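Local coordinates for ScaE cell-surface anchored scaffoldin protein (PDB 2ZF9) that probably binds dockerin modules through its type III cohesin module, tethering cellulosome components to the bacterial cell surface, at residues T67-Q72 against W174-G179. Numbering follows the deposited sequence.
Sequences TGLHIQ and WTFTQG
Leu69 on strand 66-73 and Phe176 on helix 166-178 have their CA atoms 10.1 Å apart, the nearest such pair across the two segments, so the backbones stay well separated. The strand is extended throughout residues 67-72; backbone hydrogen bonds Gln178 N to Trp174 O, 2.9 Å, and Gly179 N to Thr175 O hold the turn of residues 174-179. No hydrogen bond joins the two segments. Phe176 has CG anti to its own carbonyl carbon (chi1 -72°), which carries the ring across the gap with its far end leading. There CZ lies 3.7 Å from Leu69 CD2, and CE1 of the same ring is 3.9 Å from that methyl, which approaches obliquely. A looser approach comes from the backbone: Gly68 O sits near the ring plane, at the edge, 4.1 Å from Phe176 CZ. All three residues are buried, and the segments hide 83 Å² between them, most of it from Leu69 and Phe176. On its strand Leu69 is paired through the backbone with Thr112 of strand 109-115, and Gly68 with Leu158 of strand 158-160. The Phe176 ring also meets Tyr149, at the end of strand 142-149, and neighbouring Thr175 rests on Phe159, so this small packing contact helps to set helix 166-178 against several strands of the cohesin module's jelly-roll beta-sandwich.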
loop_
_atom_site.group_PDB
_atom_site.type_symbol
_atom_site.label_atom_id
_atom_site.label_comp_id
_atom_site.label_asym_id
_atom_site.label_seq_id
_atom_site.Cartn_x
_atom_site.Cartn_y
_atom_site.Cartn_z
ATOM N N THR A 67 6.607 3.036 -9.266
ATOM C CA THR A 67 6.187 2.237 -8.095
ATOM C C THR A 67 5.630 0.905 -8.572
ATOM O O THR A 67 5.123 0.774 -9.714
ATOM C CB THR A 67 5.106 2.923 -7.192
ATOM O OG1 THR A 67 3.842 2.959 -7.877
ATOM C CG2 THR A 67 5.523 4.345 -6.788
ATOM N N GLY A 68 5.760 -0.090 -7.715
ATOM C CA GLY A 68 5.166 -1.412 -7.971
ATOM C C GLY A 68 4.860 -1.874 -6.561
ATOM O O GLY A 68 5.783 -2.066 -5.745
ATOM N N LEU A 69 3.578 -1.979 -6.232
ATOM C CA LEU A 69 3.206 -2.213 -4.834
ATOM C C LEU A 69 2.145 -3.276 -4.740
ATOM O O LEU A 69 1.058 -3.120 -5.323
ATOM C CB LEU A 69 2.748 -0.922 -4.179
ATOM C CG LEU A 69 3.801 0.198 -4.083
ATOM C CD1 LEU A 69 3.110 1.480 -3.647
ATOM C CD2 LEU A 69 4.909 -0.151 -3.072
ATOM N N HIS A 70 2.465 -4.366 -4.034
ATOM C CA HIS A 70 1.503 -5.438 -3.838
ATOM C C HIS A 70 0.800 -5.230 -2.513
ATOM O O HIS A 70 1.436 -5.045 -1.478
ATOM C CB HIS A 70 2.189 -6.804 -3.815
ATOM C CG HIS A 70 2.622 -7.282 -5.166
ATOM N ND1 HIS A 70 3.870 -7.016 -5.682
ATOM C CD2 HIS A 70 1.986 -8.048 -6.089
ATOM C CE1 HIS A 70 3.987 -7.583 -6.871
ATOM N NE2 HIS A 70 2.856 -8.225 -7.139
ATOM N N ILE A 71 -0.525 -5.262 -2.540
ATOM C CA ILE A 71 -1.272 -5.107 -1.309
ATOM C C ILE A 71 -1.917 -6.453 -1.027
ATOM O O ILE A 71 -2.566 -7.019 -1.899
ATOM C CB ILE A 71 -2.367 -4.002 -1.482
ATOM C CG1 ILE A 71 -1.660 -2.652 -1.709
ATOM C CG2 ILE A 71 -3.329 -3.957 -0.257
ATOM C CD1 ILE A 71 -2.584 -1.581 -2.156
ATOM N N GLN A 72 -1.716 -6.971 0.177
ATOM C CA GLN A 72 -2.329 -8.251 0.529
ATOM C C GLN A 72 -3.187 -8.044 1.771
ATOM O O GLN A 72 -2.923 -7.126 2.559
ATOM C CB GLN A 72 -1.270 -9.326 0.793
ATOM C CG GLN A 72 -0.389 -9.029 1.958
ATOM C CD GLN A 72 0.674 -10.089 2.156
ATOM O OE1 GLN A 72 1.045 -10.819 1.208
ATOM N NE2 GLN A 72 1.192 -10.168 3.375
ATOM N N TRP A 174 14.755 2.420 1.962
ATOM C CA TRP A 174 14.083 2.962 3.145
ATOM C C TRP A 174 12.617 2.512 3.146
ATOM O O TRP A 174 12.098 2.073 4.168
ATOM C CB TRP A 174 14.158 4.518 3.243
ATOM C CG TRP A 174 13.340 4.975 4.427
ATOM C CD1 TRP A 174 12.007 5.273 4.443
ATOM C CD2 TRP A 174 13.794 5.059 5.787
ATOM N NE1 TRP A 174 11.611 5.575 5.741
ATOM C CE2 TRP A 174 12.689 5.440 6.580
ATOM C CE3 TRP A 174 15.041 4.854 6.406
ATOM C CZ2 TRP A 174 12.782 5.611 7.970
ATOM C CZ3 TRP A 174 15.149 5.033 7.800
ATOM C CH2 TRP A 174 14.031 5.433 8.559
ATOM N N THR A 175 11.945 2.666 2.018
ATOM C CA THR A 175 10.504 2.431 1.979
ATOM C C THR A 175 10.150 1.008 2.456
ATOM O O THR A 175 9.287 0.823 3.300
ATOM C CB THR A 175 10.009 2.594 0.554
ATOM O OG1 THR A 175 10.112 3.961 0.204
ATOM C CG2 THR A 175 8.522 2.186 0.410
ATOM N N PHE A 176 10.831 0.008 1.913
ATOM C CA PHE A 176 10.441 -1.363 2.170
ATOM C C PHE A 176 11.047 -1.915 3.456
ATOM O O PHE A 176 10.575 -2.942 3.968
ATOM C CB PHE A 176 10.834 -2.233 0.980
ATOM C CG PHE A 176 9.956 -1.998 -0.248
ATOM C CD1 PHE A 176 8.609 -2.289 -0.206
ATOM C CD2 PHE A 176 10.502 -1.521 -1.433
ATOM C CE1 PHE A 176 7.767 -2.098 -1.346
ATOM C CE2 PHE A 176 9.680 -1.327 -2.596
ATOM C CZ PHE A 176 8.315 -1.619 -2.533
ATOM N N THR A 177 12.098 -1.283 3.976
ATOM C CA THR A 177 12.672 -1.794 5.249
ATOM C C THR A 177 12.182 -1.068 6.502
ATOM O O THR A 177 12.165 -1.646 7.619
ATOM C CB THR A 177 14.218 -1.744 5.299
ATOM O OG1 THR A 177 14.654 -0.377 5.184
ATOM C CG2 THR A 177 14.859 -2.627 4.219
ATOM N N GLN A 178 11.820 0.196 6.342
ATOM C CA GLN A 178 11.446 1.033 7.485
ATOM C C GLN A 178 10.198 1.908 7.280
ATOM O O GLN A 178 9.649 2.461 8.247
ATOM C CB GLN A 178 12.626 1.957 7.874
ATOM C CG GLN A 178 13.936 1.226 8.288
ATOM C CD GLN A 178 13.772 0.313 9.497
ATOM O OE1 GLN A 178 12.849 0.467 10.288
ATOM N NE2 GLN A 178 14.702 -0.646 9.647
ATOM N N GLY A 179 9.745 2.056 6.040
ATOM C CA GLY A 179 8.749 3.096 5.788
ATOM C C GLY A 179 7.346 2.563 5.591
ATOM O O GLY A 179 6.512 3.246 4.987
#